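Local coordinates for Amy13K (Eubacterium rectale DSM 17629, PDB 6B3P), which binds maltoheptaose through two family 26 carbohydrate-binding modules, probably helping a surface-anchored gut-bacterial alpha-amylase hold starch, at residues K100-S114 with G149-F163. Numbering follows the deposited sequence.
With FMT (formic acid), chain T; EDO (1,2-ethanediol), chain J.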
loop_
_atom_site.group_PDB
_atom_site.type_symbol
_atom_site.label_atom_id
_atom_site.label_comp_id
_atom_site.label_asym_id
_atom_site.label_seq_id
_atom_site.Cartn_x
_atom_site.Cartn_y
_atom_site.Cartn_z
ATOM N N LYS A 100 2.754 -0.270 12.747
ATOM C CA LYS A 100 2.587 -1.655 12.314
ATOM C C LYS A 100 2.615 -1.740 10.793
ATOM O O LYS A 100 2.560 -0.718 10.105
ATOM C CB LYS A 100 1.270 -2.237 12.827
ATOM C CG LYS A 100 1.043 -2.090 14.314
ATOM C CD LYS A 100 1.866 -3.084 15.103
ATOM C CE LYS A 100 1.468 -3.085 16.573
ATOM N NZ LYS A 100 0.021 -3.389 16.767
ATOM N N TYR A 101 2.689 -2.962 10.279
ATOM C CA TYR A 101 2.583 -3.203 8.846
ATOM C C TYR A 101 1.162 -3.604 8.501
ATOM O O TYR A 101 0.728 -4.718 8.796
ATOM C CB TYR A 101 3.574 -4.276 8.407
ATOM C CG TYR A 101 4.997 -3.806 8.522
ATOM C CD1 TYR A 101 5.715 -3.991 9.692
ATOM C CD2 TYR A 101 5.614 -3.147 7.468
ATOM C CE1 TYR A 101 7.014 -3.550 9.807
ATOM C CE2 TYR A 101 6.913 -2.699 7.573
ATOM C CZ TYR A 101 7.608 -2.901 8.746
ATOM O OH TYR A 101 8.905 -2.461 8.857
ATOM N N VAL A 102 0.447 -2.680 7.870
ATOM C CA VAL A 102 -0.967 -2.857 7.567
ATOM C C VAL A 102 -1.153 -3.093 6.077
ATOM O O VAL A 102 -1.013 -2.175 5.268
ATOM C CB VAL A 102 -1.789 -1.631 8.001
ATOM C CG1 VAL A 102 -3.279 -1.885 7.804
ATOM C CG2 VAL A 102 -1.495 -1.289 9.447
ATOM N N THR A 103 -1.475 -4.334 5.728
ATOM C CA THR A 103 -1.632 -4.729 4.336
ATOM C C THR A 103 -3.110 -4.859 3.992
ATOM O O THR A 103 -3.830 -5.665 4.582
ATOM C CB THR A 103 -0.908 -6.056 4.047
ATOM O OG1 THR A 103 0.456 -5.960 4.481
ATOM C CG2 THR A 103 -0.936 -6.376 2.560
ATOM N N THR A 104 -3.551 -4.044 3.038
ATOM C CA THR A 104 -4.942 -4.027 2.599
ATOM C C THR A 104 -5.065 -4.674 1.227
ATOM O O THR A 104 -4.358 -4.297 0.294
ATOM C CB THR A 104 -5.495 -2.589 2.535
ATOM O OG1 THR A 104 -5.323 -1.954 3.808
ATOM C CG2 THR A 104 -6.977 -2.585 2.156
ATOM N N ILE A 105 -5.960 -5.650 1.110
ATOM C CA ILE A 105 -6.161 -6.357 -0.151
ATOM C C ILE A 105 -7.627 -6.307 -0.567
ATOM O O ILE A 105 -8.511 -6.736 0.177
ATOM C CB ILE A 105 -5.703 -7.824 -0.055
ATOM C CG1 ILE A 105 -4.264 -7.902 0.463
ATOM C CG2 ILE A 105 -5.799 -8.500 -1.420
ATOM C CD1 ILE A 105 -3.825 -9.294 0.876
ATOM N N HIS A 106 -7.867 -5.777 -1.763
ATOM C CA HIS A 106 -9.208 -5.668 -2.321
ATOM C C HIS A 106 -9.456 -6.783 -3.330
ATOM O O HIS A 106 -8.625 -7.023 -4.207
ATOM C CB HIS A 106 -9.403 -4.309 -2.999
ATOM C CG HIS A 106 -9.059 -3.141 -2.128
ATOM N ND1 HIS A 106 -9.786 -2.811 -1.004
ATOM C CD2 HIS A 106 -8.072 -2.218 -2.221
ATOM C CE1 HIS A 106 -9.259 -1.739 -0.441
ATOM N NE2 HIS A 106 -8.218 -1.359 -1.161
ATOM N N TYR A 107 -10.592 -7.463 -3.202
ATOM C CA TYR A 107 -10.974 -8.497 -4.158
ATOM C C TYR A 107 -12.296 -8.181 -4.844
ATOM O O TYR A 107 -13.289 -7.864 -4.190
ATOM C CB TYR A 107 -11.076 -9.859 -3.479
ATOM C CG TYR A 107 -11.446 -10.956 -4.446
ATOM C CD1 TYR A 107 -10.586 -11.315 -5.476
ATOM C CD2 TYR A 107 -12.658 -11.626 -4.341
ATOM C CE1 TYR A 107 -10.918 -12.312 -6.371
ATOM C CE2 TYR A 107 -13.000 -12.627 -5.231
ATOM C CZ TYR A 107 -12.126 -12.965 -6.244
ATOM O OH TYR A 107 -12.461 -13.961 -7.131
ATOM N N LEU A 108 -12.296 -8.292 -6.167
ATOM C CA LEU A 108 -13.490 -8.067 -6.968
ATOM C C LEU A 108 -14.262 -9.365 -7.162
ATOM O O LEU A 108 -13.894 -10.197 -7.991
ATOM C CB LEU A 108 -13.115 -7.483 -8.327
ATOM C CG LEU A 108 -14.259 -7.280 -9.321
ATOM C CD1 LEU A 108 -15.282 -6.302 -8.775
ATOM C CD2 LEU A 108 -13.701 -6.795 -10.641
ATOM N N ALA A 109 -15.337 -9.532 -6.399
ATOM C CA ALA A 109 -16.173 -10.718 -6.517
ATOM C C ALA A 109 -17.158 -10.570 -7.671
ATOM O O ALA A 109 -17.931 -9.611 -7.723
ATOM C CB ALA A 109 -16.916 -10.974 -5.220
ATOM N N SER A 110 -17.118 -11.528 -8.593
ATOM C CA SER A 110 -18.016 -11.545 -9.743
ATOM C C SER A 110 -18.659 -12.915 -9.911
ATOM O O SER A 110 -17.979 -13.899 -10.201
ATOM C CB SER A 110 -17.270 -11.170 -11.023
ATOM O OG SER A 110 -18.013 -11.540 -12.172
ATOM N N GLY A 111 -19.974 -12.966 -9.732
ATOM C CA GLY A 111 -20.735 -14.182 -9.953
ATOM C C GLY A 111 -20.256 -15.364 -9.132
ATOM O O GLY A 111 -20.097 -16.467 -9.655
ATOM N N MET A 112 -20.024 -15.128 -7.844
ATOM C CA MET A 112 -19.685 -16.195 -6.910
ATOM C C MET A 112 -20.393 -15.954 -5.578
ATOM O O MET A 112 -19.982 -16.472 -4.538
ATOM C CB MET A 112 -18.168 -16.286 -6.712
ATOM C CG MET A 112 -17.522 -15.014 -6.198
ATOM S SD MET A 112 -15.720 -15.127 -6.152
ATOM C CE MET A 112 -15.462 -16.181 -4.723
ATOM N N GLY A 113 -21.461 -15.162 -5.622
ATOM C CA GLY A 113 -22.297 -14.919 -4.459
ATOM C C GLY A 113 -21.919 -13.666 -3.695
ATOM O O GLY A 113 -21.138 -12.847 -4.181
ATOM N N SER A 114 -22.474 -13.523 -2.493
ATOM C CA SER A 114 -22.285 -12.323 -1.684
ATOM C C SER A 114 -21.600 -12.645 -0.355
ATOM O O SER A 114 -21.311 -11.746 0.438
ATOM C CB SER A 114 -23.631 -11.638 -1.433
ATOM O OG SER A 114 -24.491 -12.460 -0.661
ATOM N N GLY A 149 -19.025 -4.395 -5.829
ATOM C CA GLY A 149 -18.537 -5.709 -6.210
ATOM C C GLY A 149 -17.207 -6.058 -5.574
ATOM O O GLY A 149 -16.747 -7.194 -5.680
ATOM N N TRP A 150 -16.590 -5.084 -4.910
ATOM C CA TRP A 150 -15.307 -5.300 -4.251
ATOM C C TRP A 150 -15.486 -5.677 -2.785
ATOM O O TRP A 150 -16.432 -5.235 -2.132
ATOM C CB TRP A 150 -14.433 -4.050 -4.353
ATOM C CG TRP A 150 -13.942 -3.759 -5.738
ATOM C CD1 TRP A 150 -14.562 -2.995 -6.682
ATOM C CD2 TRP A 150 -12.723 -4.222 -6.333
ATOM N NE1 TRP A 150 -13.805 -2.953 -7.830
ATOM C CE2 TRP A 150 -12.671 -3.698 -7.640
ATOM C CE3 TRP A 150 -11.671 -5.028 -5.887
ATOM C CZ2 TRP A 150 -11.612 -3.955 -8.505
ATOM C CZ3 TRP A 150 -10.619 -5.282 -6.749
ATOM C CH2 TRP A 150 -10.597 -4.746 -8.042
ATOM N N TYR A 151 -14.568 -6.497 -2.281
ATOM C CA TYR A 151 -14.519 -6.842 -0.865
ATOM C C TYR A 151 -13.116 -6.572 -0.340
ATOM O O TYR A 151 -12.144 -6.635 -1.093
ATOM C CB TYR A 151 -14.907 -8.303 -0.639
ATOM C CG TYR A 151 -16.358 -8.600 -0.940
ATOM C CD1 TYR A 151 -16.815 -8.670 -2.250
ATOM C CD2 TYR A 151 -17.270 -8.818 0.084
ATOM C CE1 TYR A 151 -18.139 -8.941 -2.532
ATOM C CE2 TYR A 151 -18.598 -9.092 -0.188
ATOM C CZ TYR A 151 -19.026 -9.152 -1.498
ATOM O OH TYR A 151 -20.345 -9.424 -1.772
ATOM N N ASP A 152 -13.017 -6.280 0.953
ATOM C CA ASP A 152 -11.749 -5.884 1.554
ATOM C C ASP A 152 -11.321 -6.823 2.674
ATOM O O ASP A 152 -12.153 -7.353 3.409
ATOM C CB ASP A 152 -11.846 -4.460 2.107
ATOM C CG ASP A 152 -12.401 -3.478 1.099
ATOM O OD1 ASP A 152 -12.035 -3.569 -0.092
ATOM O OD2 ASP A 152 -13.210 -2.614 1.499
ATOM N N VAL A 153 -10.012 -7.022 2.785
ATOM C CA VAL A 153 -9.426 -7.680 3.944
ATOM C C VAL A 153 -8.158 -6.923 4.327
ATOM O O VAL A 153 -7.421 -6.447 3.461
ATOM C CB VAL A 153 -9.108 -9.169 3.676
ATOM C CG1 VAL A 153 -8.023 -9.314 2.619
ATOM C CG2 VAL A 153 -8.705 -9.871 4.969
ATOM N N VAL A 154 -7.922 -6.810 5.628
ATOM C CA VAL A 154 -6.764 -6.099 6.152
ATOM C C VAL A 154 -6.007 -6.986 7.127
ATOM O O VAL A 154 -6.572 -7.451 8.119
ATOM C CB VAL A 154 -7.171 -4.791 6.868
ATOM C CG1 VAL A 154 -5.939 -4.054 7.395
ATOM C CG2 VAL A 154 -7.974 -3.895 5.934
ATOM N N TYR A 155 -4.731 -7.217 6.834
ATOM C CA TYR A 155 -3.858 -7.970 7.725
ATOM C C TYR A 155 -2.777 -7.071 8.314
ATOM O O TYR A 155 -2.026 -6.422 7.586
ATOM C CB TYR A 155 -3.233 -9.154 6.988
ATOM C CG TYR A 155 -4.246 -10.225 6.672
ATOM C CD1 TYR A 155 -4.788 -11.005 7.683
ATOM C CD2 TYR A 155 -4.672 -10.449 5.371
ATOM C CE1 TYR A 155 -5.722 -11.979 7.409
ATOM C CE2 TYR A 155 -5.604 -11.422 5.085
ATOM C CZ TYR A 155 -6.128 -12.185 6.106
ATOM O OH TYR A 155 -7.059 -13.155 5.819
ATOM N N THR A 156 -2.721 -7.043 9.642
ATOM C CA THR A 156 -1.783 -6.206 10.377
ATOM C C THR A 156 -0.741 -7.062 11.076
ATOM O O THR A 156 -1.094 -8.014 11.765
ATOM C CB THR A 156 -2.509 -5.347 11.428
ATOM O OG1 THR A 156 -3.523 -4.562 10.790
ATOM C CG2 THR A 156 -1.532 -4.428 12.151
ATOM N N GLN A 157 0.534 -6.712 10.913
ATOM C CA GLN A 157 1.627 -7.425 11.572
ATOM C C GLN A 157 2.572 -6.463 12.280
ATOM O O GLN A 157 2.651 -5.288 11.924
ATOM C CB GLN A 157 2.422 -8.255 10.564
ATOM C CG GLN A 157 1.587 -9.182 9.702
ATOM C CD GLN A 157 2.429 -9.946 8.702
ATOM O OE1 GLN A 157 3.058 -10.947 9.042
ATOM N NE2 GLN A 157 2.452 -9.472 7.461
ATOM N N ASP A 158 3.290 -6.972 13.277
ATOM C CA ASP A 158 4.300 -6.184 13.974
ATOM C C ASP A 158 5.605 -6.132 13.185
ATOM O O ASP A 158 6.432 -5.243 13.401
ATOM C CB ASP A 158 4.564 -6.756 15.368
ATOM C CG ASP A 158 3.360 -6.637 16.285
ATOM O OD1 ASP A 158 2.352 -6.029 15.871
ATOM O OD2 ASP A 158 3.421 -7.144 17.423
ATOM N N VAL A 159 5.781 -7.087 12.276
ATOM C CA VAL A 159 6.991 -7.173 11.469
ATOM C C VAL A 159 6.653 -7.248 9.985
ATOM O O VAL A 159 5.524 -7.558 9.602
ATOM C CB VAL A 159 7.850 -8.396 11.861
ATOM C CG1 VAL A 159 8.262 -8.307 13.328
ATOM C CG2 VAL A 159 7.103 -9.705 11.584
ATOM N N LYS A 160 7.651 -6.964 9.158
ATOM C CA LYS A 160 7.481 -6.891 7.715
ATOM C C LYS A 160 7.631 -8.269 7.078
ATOM O O LYS A 160 8.682 -8.595 6.524
ATOM C CB LYS A 160 8.502 -5.919 7.133
ATOM C CG LYS A 160 8.320 -5.589 5.675
ATOM C CD LYS A 160 9.353 -4.558 5.271
ATOM C CE LYS A 160 9.424 -4.383 3.775
ATOM N NZ LYS A 160 9.945 -5.600 3.090
ATOM N N GLN A 161 6.572 -9.071 7.157
ATOM C CA GLN A 161 6.622 -10.449 6.684
ATOM C C GLN A 161 5.666 -10.691 5.526
ATOM O O GLN A 161 4.474 -10.396 5.619
ATOM C CB GLN A 161 6.299 -11.411 7.827
ATOM C CG GLN A 161 6.577 -12.870 7.491
ATOM C CD GLN A 161 6.761 -13.735 8.721
ATOM O OE1 GLN A 161 7.506 -13.383 9.637
ATOM N NE2 GLN A 161 6.084 -14.879 8.747
ATOM N N ASN A 162 6.201 -11.230 4.436
ATOM C CA ASN A 162 5.378 -11.642 3.310
ATOM C C ASN A 162 4.473 -12.792 3.728
ATOM O O ASN A 162 4.781 -13.532 4.662
ATOM C CB ASN A 162 6.246 -12.059 2.119
ATOM C CG ASN A 162 7.094 -10.920 1.584
ATOM O OD1 ASN A 162 6.822 -9.748 1.847
ATOM N ND2 ASN A 162 8.127 -11.259 0.821
ATOM N N PHE A 163 3.351 -12.933 3.036
ATOM C CA PHE A 163 2.426 -14.021 3.302
ATOM C C PHE A 163 1.620 -14.319 2.048
ATOM O O PHE A 163 1.826 -13.694 1.007
ATOM C CB PHE A 163 1.500 -13.676 4.471
ATOM C CG PHE A 163 0.684 -12.437 4.258
ATOM C CD1 PHE A 163 1.218 -11.187 4.526
ATOM C CD2 PHE A 163 -0.622 -12.519 3.803
ATOM C CE1 PHE A 163 0.467 -10.043 4.336
ATOM C CE2 PHE A 163 -1.377 -11.378 3.612
ATOM C CZ PHE A 163 -0.832 -10.138 3.878
HETATM C C FMT T . -10.269 -7.514 8.343
HETATM O O1 FMT T . -10.469 -6.714 7.432
HETATM O O2 FMT T . -9.457 -8.431 8.232
HETATM C C1 EDO J . -1.517 1.486 12.935
HETATM O O1 EDO J . -0.188 1.044 13.246
HETATM C C2 EDO J . -2.397 0.278 12.637
HETATM O O2 EDO J . -2.492 -0.574 13.784
HETATM O O HOH W 1 0.943 -6.823 7.029
#
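Lys160 lays its CB over one face of the Tyr101 ring, a CH-pi contact 3.7 Å from the ring centroid, while Asp158 O lies at the ring's edge, in its plane. At the other end of the strand pair, Leu108 CB sits over the six-membered ring of Trp150, 3.5 Å from its centroid and only 4° off the normal; the backbone joining His106 to Tyr107 runs along that indole's edge. His106 ND1 donates a short 2.5 Å bond to Asp152 OD1, which lies near the imidazole plane, whereas ND1 meets it from 52° out of the carboxylate plane; the two planes stand 79° apart. Chi1 sets the His106 ring beside the backbone N and chi2 turns ND1 to the carboxylate. Each partner has a second hydrogen bond, His106 NE2 with Glu188 OE2 and Asp152 OD2 with Asn144 ND2. A water bridges Tyr101 O, Thr103 OG1 and Gln157 NE2, while Gln157 OE1 accepts from Asp124 N. An alanine in place of Tyr101 would probably leave the Lys160 methylenes without their aromatic platform and the turn after strand 150-157 freer to shift. Antiparallel backbone bonds join the segments from Tyr101–Gln157 to Ala109–Gly149. Strand 150-157 is the sheet's outer strand, and strand 188-192 runs parallel to 101-108 on its other side; Ile105 and Val153 pack against strand 163-168 of the facing sheet, closing a beta-sandwich core.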